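Local coordinates for EcmrR transcriptional regulator (Escherichia coli, PDB 6WL5), which probably activates transcription as a multidrug-sensing MerR family regulator, its GyrI-like domain binding the cationic detergent cetyl-trimethyl-ammonium here, at residues S27-I30 and K31-P35; G104-D107 and S108-N111; Y135-I139 and W140-D144. All coordinates share one frame; numbering follows the deposited sequence.

Contact 1. Residues S27-I30 and K31-P35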
loop_
_atom_site.group_PDB
_atom_site.type_symbol
_atom_site.label_atom_id
_atom_site.label_comp_id
_atom_site.label_asym_id
_atom_site.label_seq_id
_atom_site.Cartn_x
_atom_site.Cartn_y
_atom_site.Cartn_z
ATOM N N SER A 27 6.224 0.633 -12.993
ATOM C CA SER A 27 7.642 0.288 -13.014
ATOM C C SER A 27 8.497 1.484 -12.624
ATOM O O SER A 27 9.510 1.321 -11.907
ATOM C CB SER A 27 8.059 -0.231 -14.390
ATOM O OG SER A 27 7.468 -1.469 -14.740
ATOM N N SER A 28 8.131 2.686 -13.112
ATOM C CA SER A 28 8.905 3.879 -12.790
ATOM C C SER A 28 8.820 4.180 -11.305
ATOM O O SER A 28 9.818 4.546 -10.669
ATOM C CB SER A 28 8.448 5.068 -13.630
ATOM O OG SER A 28 8.618 4.816 -15.017
ATOM N N TYR A 29 7.639 3.991 -10.737
ATOM C CA TYR A 29 7.404 4.243 -9.327
ATOM C C TYR A 29 8.244 3.330 -8.461
ATOM O O TYR A 29 8.916 3.775 -7.529
ATOM C CB TYR A 29 5.930 3.964 -9.044
ATOM C CG TYR A 29 5.541 3.891 -7.575
ATOM C CD1 TYR A 29 6.064 4.777 -6.649
ATOM C CD2 TYR A 29 4.685 2.908 -7.131
ATOM C CE1 TYR A 29 5.745 4.705 -5.315
ATOM C CE2 TYR A 29 4.331 2.820 -5.789
ATOM C CZ TYR A 29 4.878 3.726 -4.880
ATOM O OH TYR A 29 4.578 3.650 -3.537
ATOM N N ILE A 30 8.223 2.031 -8.739
ATOM C CA ILE A 30 8.885 1.154 -7.789
ATOM C C ILE A 30 10.406 1.353 -7.763
ATOM O O ILE A 30 11.028 1.109 -6.726
ATOM C CB ILE A 30 8.470 -0.321 -7.914
ATOM C CG1 ILE A 30 8.968 -0.877 -9.241
ATOM C CG2 ILE A 30 6.938 -0.477 -7.739
ATOM C CD1 ILE A 30 8.498 -2.295 -9.479
ATOM N N LYS A 31 11.011 1.834 -8.855
ATOM C CA LYS A 31 12.436 2.180 -8.846
ATOM C C LYS A 31 12.755 3.309 -7.878
ATOM O O LYS A 31 13.916 3.436 -7.431
ATOM C CB LYS A 31 12.898 2.548 -10.268
ATOM C CG LYS A 31 13.037 1.361 -11.175
ATOM C CD LYS A 31 13.560 1.702 -12.539
ATOM C CE LYS A 31 12.556 2.470 -13.316
ATOM N NZ LYS A 31 13.073 2.732 -14.700
ATOM N N LEU A 32 11.761 4.139 -7.549
ATOM C CA LEU A 32 11.895 5.219 -6.583
ATOM C C LEU A 32 11.803 4.740 -5.142
ATOM O O LEU A 32 12.102 5.510 -4.230
ATOM C CB LEU A 32 10.817 6.280 -6.862
ATOM C CG LEU A 32 10.812 6.905 -8.262
ATOM C CD1 LEU A 32 9.558 7.799 -8.383
ATOM C CD2 LEU A 32 12.089 7.686 -8.593
ATOM N N ILE A 33 11.471 3.479 -4.900
ATOM C CA ILE A 33 11.187 3.050 -3.532
ATOM C C ILE A 33 12.442 2.730 -2.724
ATOM O O ILE A 33 12.554 3.187 -1.584
ATOM C CB ILE A 33 10.159 1.911 -3.504
ATOM C CG1 ILE A 33 8.749 2.450 -3.841
ATOM C CG2 ILE A 33 10.145 1.230 -2.122
ATOM C CD1 ILE A 33 7.714 1.386 -4.172
ATOM N N PRO A 34 13.400 1.965 -3.236
ATOM C CA PRO A 34 14.555 1.594 -2.406
ATOM C C PRO A 34 15.243 2.793 -1.772
ATOM O O PRO A 34 15.660 2.684 -0.615
ATOM C CB PRO A 34 15.461 0.830 -3.383
ATOM C CG PRO A 34 14.482 0.201 -4.326
ATOM C CD PRO A 34 13.403 1.268 -4.532
ATOM N N PRO A 35 15.462 3.911 -2.488
ATOM C CA PRO A 35 16.170 5.039 -1.858
ATOM C C PRO A 35 15.488 5.609 -0.623
ATOM O O PRO A 35 16.149 6.246 0.213
ATOM C CB PRO A 35 16.224 6.088 -2.981
ATOM C CG PRO A 35 16.225 5.286 -4.252
ATOM C CD PRO A 35 15.324 4.103 -3.954
HETATM O O HOH W 1 10.777 3.753 -16.132
#
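One face of the Y29 ring is covered by the methyl CD1 of I33, which rides 3.7 Å above the plane, displaced toward the rim on the hydroxyl side, in a CH-pi contact. The Y29 side chain is also packed by F21 and V23 of strand 7-23 and V71 and F73 of strand 69-77, while its OH is hydrogen-bonded to T57 OG1. With CG anti to the backbone N (chi1 168°), the end of the Y29 ring comes forward to I33, four places on. I30 contributes too: its CG2 branch lies 4.1 Å from the same I33 CD1, so one methyl serves both side chains. The backbone explains how I33 gets there. L32 N donates to Y29 O at 2.9 Å and I33 N to I30 O at 3.0 Å, both i to i+3 bonds, whereas the i to i+4 bond from K31 N to S27 O is weak. P34 N carries ring carbon CD in place of a hydrogen, and CD meets I30 O at 3.2 Å. On the outer side, K31 bends at chi3 (-69°) and reaches back along S27 and S28; one water accepts from K31 NZ (2.9 Å) and donates to S28 OG (2.7 Å), a hydroxyl also bonded to D25 OD1. This tightened, proline-followed turn between helices 26-31 and 34-43 brings I30 and I33 into a cetyl-trimethyl-ammonium pocket of the GyrI-like domain.

Contact 2. Residues G104-D107 and S108-N111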
loop_
_atom_site.group_PDB
_atom_site.type_symbol
_atom_site.label_atom_id
_atom_site.label_comp_id
_atom_site.label_asym_id
_atom_site.label_seq_id
_atom_site.Cartn_x
_atom_site.Cartn_y
_atom_site.Cartn_z
ATOM N N GLY A 104 1.264 -13.567 -6.848
ATOM C CA GLY A 104 1.970 -13.498 -8.100
ATOM C C GLY A 104 2.502 -12.134 -8.476
ATOM O O GLY A 104 2.520 -11.178 -7.689
ATOM N N PRO A 105 3.045 -12.076 -9.696
ATOM C CA PRO A 105 3.691 -10.862 -10.185
ATOM C C PRO A 105 2.723 -9.704 -10.340
ATOM O O PRO A 105 1.497 -9.858 -10.320
ATOM C CB PRO A 105 4.243 -11.280 -11.564
ATOM C CG PRO A 105 4.190 -12.723 -11.624
ATOM C CD PRO A 105 3.205 -13.213 -10.620
ATOM N N TYR A 106 3.306 -8.511 -10.437
ATOM C CA TYR A 106 2.533 -7.271 -10.349
ATOM C C TYR A 106 1.825 -6.891 -11.633
ATOM O O TYR A 106 0.950 -6.024 -11.585
ATOM C CB TYR A 106 3.428 -6.130 -9.874
ATOM C CG TYR A 106 4.111 -6.351 -8.552
ATOM C CD1 TYR A 106 3.422 -6.907 -7.479
ATOM C CD2 TYR A 106 5.420 -5.979 -8.348
ATOM C CE1 TYR A 106 4.013 -7.059 -6.235
ATOM C CE2 TYR A 106 6.017 -6.119 -7.115
ATOM C CZ TYR A 106 5.324 -6.660 -6.052
ATOM O OH TYR A 106 5.965 -6.831 -4.844
ATOM N N ASP A 107 2.100 -7.556 -12.755
ATOM C CA ASP A 107 1.443 -7.196 -14.009
ATOM C C ASP A 107 -0.069 -7.417 -13.940
ATOM O O ASP A 107 -0.816 -6.755 -14.659
ATOM C CB ASP A 107 2.037 -7.916 -15.226
ATOM C CG ASP A 107 1.868 -9.437 -15.186
ATOM O OD1 ASP A 107 2.042 -10.019 -14.103
ATOM O OD2 ASP A 107 1.533 -10.038 -16.234
ATOM N N SER A 108 -0.538 -8.307 -13.067
ATOM C CA SER A 108 -1.961 -8.578 -12.959
ATOM C C SER A 108 -2.592 -7.993 -11.707
ATOM O O SER A 108 -3.732 -8.342 -11.389
ATOM C CB SER A 108 -2.169 -10.092 -12.969
ATOM O OG SER A 108 -1.345 -10.728 -11.997
ATOM N N LEU A 109 -1.911 -7.080 -11.007
ATOM C CA LEU A 109 -2.531 -6.427 -9.853
ATOM C C LEU A 109 -3.900 -5.840 -10.180
ATOM O O LEU A 109 -4.792 -5.818 -9.314
ATOM C CB LEU A 109 -1.624 -5.292 -9.342
ATOM C CG LEU A 109 -0.468 -5.700 -8.419
ATOM C CD1 LEU A 109 0.498 -4.541 -8.215
ATOM C CD2 LEU A 109 -0.960 -6.155 -7.056
ATOM N N ARG A 110 -4.073 -5.279 -11.387
ATOM C CA ARG A 110 -5.342 -4.623 -11.713
ATOM C C ARG A 110 -6.522 -5.556 -11.493
ATOM O O ARG A 110 -7.631 -5.097 -11.202
ATOM C CB ARG A 110 -5.388 -4.122 -13.154
ATOM C CG ARG A 110 -5.349 -5.209 -14.237
ATOM C CD ARG A 110 -5.353 -4.661 -15.694
ATOM N NE ARG A 110 -4.175 -3.863 -15.969
ATOM C CZ ARG A 110 -3.031 -4.350 -16.447
ATOM N NH1 ARG A 110 -2.909 -5.632 -16.748
ATOM N NH2 ARG A 110 -2.020 -3.537 -16.642
ATOM N N ASN A 111 -6.320 -6.866 -11.643
ATOM C CA ASN A 111 -7.421 -7.807 -11.488
ATOM C C ASN A 111 -7.994 -7.806 -10.058
ATOM O O ASN A 111 -9.205 -8.000 -9.858
ATOM C CB ASN A 111 -6.973 -9.212 -11.854
ATOM C CG ASN A 111 -6.621 -9.359 -13.302
ATOM O OD1 ASN A 111 -6.999 -8.554 -14.129
ATOM N ND2 ASN A 111 -5.956 -10.437 -13.627
HETATM O O HOH W 2 -2.034 -4.621 -13.268
HETATM O O HOH W 3 0.593 -12.060 -13.354
#
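Y106 and L109 lie side by side and point the same way, a pairing that illustrates how the strand-to-helix connection of this GyrI-like domain turns from strand 88-103 into helix 109-123. L109 CD1 is the touching branch: it rests 3.7 Å from Y106 CB and 3.8 Å from Y106 CD1, meeting the ring obliquely. Both side chains have CG beside their own backbone N (chi1 -57° for Y106), which turns them to a common side, where T150 of strand 149-158 packs on both. The turn beneath is closed by L109 N, which donates to Y106 O at 3.1 Å in a nearly straight bond.

D107 and S108 both hold their first side-chain atom between the backbone N and carbonyl carbon (chi1 64° and 52°), which places D107 OD1 and S108 OG where one water can reach both. That water donates to D107 OD1 at 2.6 Å and is hydrogen-bonded to S108 OG at 2.7 Å. R110 folds back toward D107 O, although its salt-bridge partner is E66, through NE. A second water donates to D107 O (2.8 Å), accepts from R110 N (2.9 Å) and sits over the centre of one face of the R110 guanidinium, 3.3 Å above the plane.

Contact 3. Residues Y135-I139 and W140-D144. With 16A (cetyl-trimethyl-ammonium), chain G; 16A (cetyl-trimethyl-ammonium), chain F.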
loop_
_atom_site.group_PDB
_atom_site.type_symbol
_atom_site.label_atom_id
_atom_site.label_comp_id
_atom_site.label_asym_id
_atom_site.label_seq_id
_atom_site.Cartn_x
_atom_site.Cartn_y
_atom_site.Cartn_z
ATOM N N TYR A 135 2.605 -4.664 0.610
ATOM C CA TYR A 135 3.599 -5.581 0.063
ATOM C C TYR A 135 4.045 -6.522 1.174
ATOM O O TYR A 135 4.550 -6.070 2.208
ATOM C CB TYR A 135 4.807 -4.794 -0.471
ATOM C CG TYR A 135 4.320 -3.734 -1.449
ATOM C CD1 TYR A 135 3.799 -4.090 -2.668
ATOM C CD2 TYR A 135 4.348 -2.391 -1.112
ATOM C CE1 TYR A 135 3.297 -3.127 -3.548
ATOM C CE2 TYR A 135 3.878 -1.434 -1.970
ATOM C CZ TYR A 135 3.333 -1.796 -3.176
ATOM O OH TYR A 135 2.853 -0.793 -3.996
ATOM N N ILE A 136 3.860 -7.822 0.957
ATOM C CA ILE A 136 4.161 -8.837 1.970
ATOM C C ILE A 136 5.354 -9.685 1.550
ATOM O O ILE A 136 6.444 -9.585 2.139
ATOM C CB ILE A 136 2.893 -9.676 2.274
ATOM C CG1 ILE A 136 1.752 -8.785 2.755
ATOM C CG2 ILE A 136 3.192 -10.768 3.292
ATOM C CD1 ILE A 136 0.416 -9.467 2.722
ATOM N N ASP A 137 5.149 -10.505 0.529
ATOM C CA ASP A 137 6.190 -11.317 -0.087
ATOM C C ASP A 137 6.439 -10.848 -1.520
ATOM O O ASP A 137 5.513 -10.438 -2.225
ATOM C CB ASP A 137 5.763 -12.784 -0.086
ATOM C CG ASP A 137 5.640 -13.375 1.317
ATOM O OD1 ASP A 137 6.362 -12.959 2.255
ATOM O OD2 ASP A 137 4.772 -14.255 1.446
ATOM N N GLY A 138 7.695 -10.852 -1.918
ATOM C CA GLY A 138 8.073 -10.296 -3.207
ATOM C C GLY A 138 9.528 -10.625 -3.489
ATOM O O GLY A 138 10.093 -11.533 -2.879
ATOM N N ILE A 139 10.146 -9.836 -4.372
ATOM C CA ILE A 139 11.510 -10.130 -4.828
ATOM C C ILE A 139 12.529 -10.076 -3.694
ATOM O O ILE A 139 13.621 -10.645 -3.829
ATOM C CB ILE A 139 11.865 -9.211 -6.011
ATOM C CG1 ILE A 139 13.022 -9.824 -6.820
ATOM C CG2 ILE A 139 12.164 -7.777 -5.516
ATOM C CD1 ILE A 139 13.265 -9.165 -8.104
ATOM N N TRP A 140 12.213 -9.377 -2.591
ATOM C CA TRP A 140 13.074 -9.326 -1.410
ATOM C C TRP A 140 13.206 -10.660 -0.675
ATOM O O TRP A 140 14.185 -10.829 0.063
ATOM C CB TRP A 140 12.562 -8.249 -0.466
ATOM C CG TRP A 140 11.053 -8.336 -0.189
ATOM C CD1 TRP A 140 10.429 -9.012 0.841
ATOM C CD2 TRP A 140 10.013 -7.720 -0.941
ATOM N NE1 TRP A 140 9.048 -8.847 0.750
ATOM C CE2 TRP A 140 8.781 -8.054 -0.326
ATOM C CE3 TRP A 140 9.996 -6.925 -2.087
ATOM C CZ2 TRP A 140 7.556 -7.596 -0.809
ATOM C CZ3 TRP A 140 8.770 -6.496 -2.566
ATOM C CH2 TRP A 140 7.575 -6.805 -1.915
ATOM N N ASN A 141 12.235 -11.574 -0.813
ATOM C CA ASN A 141 12.253 -12.804 -0.058
ATOM C C ASN A 141 11.859 -14.067 -0.807
ATOM O O ASN A 141 12.103 -15.158 -0.274
ATOM C CB ASN A 141 11.472 -12.693 1.260
ATOM C CG ASN A 141 9.989 -12.504 1.079
ATOM O OD1 ASN A 141 9.507 -12.244 -0.017
ATOM N ND2 ASN A 141 9.276 -12.617 2.162
ATOM N N LYS A 142 11.348 -13.974 -2.035
ATOM C CA LYS A 142 10.920 -15.140 -2.801
ATOM C C LYS A 142 11.284 -14.922 -4.259
ATOM O O LYS A 142 10.795 -13.983 -4.886
ATOM C CB LYS A 142 9.408 -15.320 -2.670
ATOM C CG LYS A 142 8.980 -15.591 -1.230
ATOM C CD LYS A 142 7.893 -16.575 -0.990
ATOM C CE LYS A 142 7.592 -16.604 0.511
ATOM N NZ LYS A 142 8.426 -17.618 1.203
ATOM N N GLN A 143 12.111 -15.793 -4.823
ATOM C CA GLN A 143 12.438 -15.666 -6.229
ATOM C C GLN A 143 11.437 -16.371 -7.131
ATOM O O GLN A 143 11.388 -16.089 -8.325
ATOM C CB GLN A 143 13.867 -16.177 -6.511
ATOM C CG GLN A 143 14.961 -15.345 -5.794
ATOM C CD GLN A 143 14.700 -13.862 -5.969
ATOM O OE1 GLN A 143 14.537 -13.362 -7.092
ATOM N NE2 GLN A 143 14.611 -13.147 -4.847
ATOM N N ASP A 144 10.611 -17.253 -6.594
ATOM C CA ASP A 144 9.484 -17.785 -7.357
ATOM C C ASP A 144 8.397 -16.719 -7.304
ATOM O O ASP A 144 7.718 -16.573 -6.301
ATOM C CB ASP A 144 8.988 -19.090 -6.750
ATOM C CG ASP A 144 7.804 -19.677 -7.527
ATOM O OD1 ASP A 144 7.361 -19.029 -8.512
ATOM O OD2 ASP A 144 7.323 -20.784 -7.159
HETATM C C1 16A G . 16.291 -3.460 0.430
HETATM C C2 16A G . 15.545 -4.129 1.580
HETATM C C3 16A G . 14.202 -4.681 1.103
HETATM C C4 16A G . 13.290 -5.354 2.137
HETATM C C5 16A G . 13.964 -5.899 3.395
HETATM C C6 16A G . 13.280 -7.097 4.082
HETATM C C7 16A G . 12.983 -8.210 3.080
HETATM C C8 16A G . 13.065 -9.666 3.522
HETATM C C9 16A G . 11.748 -10.329 3.941
HETATM C C10 16A G . 10.812 -9.477 4.800
HETATM C C11 16A G . 9.373 -9.807 4.413
HETATM C C1 16A F . 20.082 -7.932 -9.947
HETATM C C2 16A F . 18.584 -7.991 -9.845
HETATM C C3 16A F . 18.216 -6.759 -9.041
HETATM C C4 16A F . 16.934 -7.000 -8.296
HETATM C C5 16A F . 16.703 -5.821 -7.385
HETATM C C6 16A F . 15.937 -6.265 -6.171
HETATM C C7 16A F . 15.732 -5.101 -5.247
HETATM C C8 16A F . 14.823 -5.473 -4.119
HETATM C C9 16A F . 14.625 -4.302 -3.175
HETATM C C10 16A F . 13.328 -4.505 -2.435
HETATM C C11 16A F . 12.710 -3.239 -1.826
HETATM C C12 16A F . 11.294 -3.711 -1.466
HETATM C C13 16A F . 10.427 -2.789 -0.620
HETATM C C14 16A F . 9.222 -3.509 0.045
HETATM C C15 16A F . 9.524 -3.738 1.521
HETATM C C16 16A F . 9.618 -5.176 2.025
HETATM N N1 16A F . 8.826 -5.378 3.257
HETATM C C17 16A F . 7.406 -5.567 2.939
HETATM C C18 16A F . 9.347 -6.590 3.894
HETATM C C19 16A F . 8.911 -4.281 4.233
#
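W140 folds its indole back over G138 because CG stands between its own backbone N and carbonyl carbon (chi1 49°); N141 repeats the choice (chi1 67°), sending its amide toward D137. G138 CA lies over the W140 six-membered ring, 3.6 Å from the ring centroid, in a CH-pi contact. W140 NE1 donates to I136 O at 3.0 Å, the acceptor lying in the indole plane, and this helps fix the ring's rotation. N141 uses both ends of its amide: ND2 gives to D137 OD1 (2.9 Å) from above the carboxylate plane, and OD1 takes the G138 N-H (N to OD1 3.0 Å). G138 O accepts from both N141 N and K142 N, tightening the turn after the strand, whose classic beta bulge places I136 and D137 opposite M149.

The opposite face of the indole carries the detergent of chain F, with C16, next to the ammonium N1, 3.8 Å above its centre. Y135 O approaches the head-group methyl C17 at 3.0 Å. The chain G detergent meets W140 CD1 through C7 (3.5 Å) and N141 CB through C9 (3.6 Å). An electron-rich ring backed by G138 and held by the NE1 bond, and a carbonyl oxygen nearby, probably favour a positively charged, greasy ligand.

Overall arrangement
The three contacts illustrate how separate local turns can build one binding site. I30 and I33 of contact 1, Y106 of contact 2, and Y135 and W140 of contact 3 line a common cetyl-trimethyl-ammonium pocket, although the contact centres lie about 14 to 17 Å apart. Contact 3 is the shared neighbour: Y106 OH approaches W140 CH2 at 3.3 Å, and Y29 CE2 lies 4.3 Å from Y135 OH. Contacts 1 and 2 do not touch, their nearest atoms being about 5 Å apart. T57 OG1 is hydrogen-bonded to both Y29 OH and Y135 OH, and the latter also bonds to E133. L109 of contact 2 serves another detergent pocket.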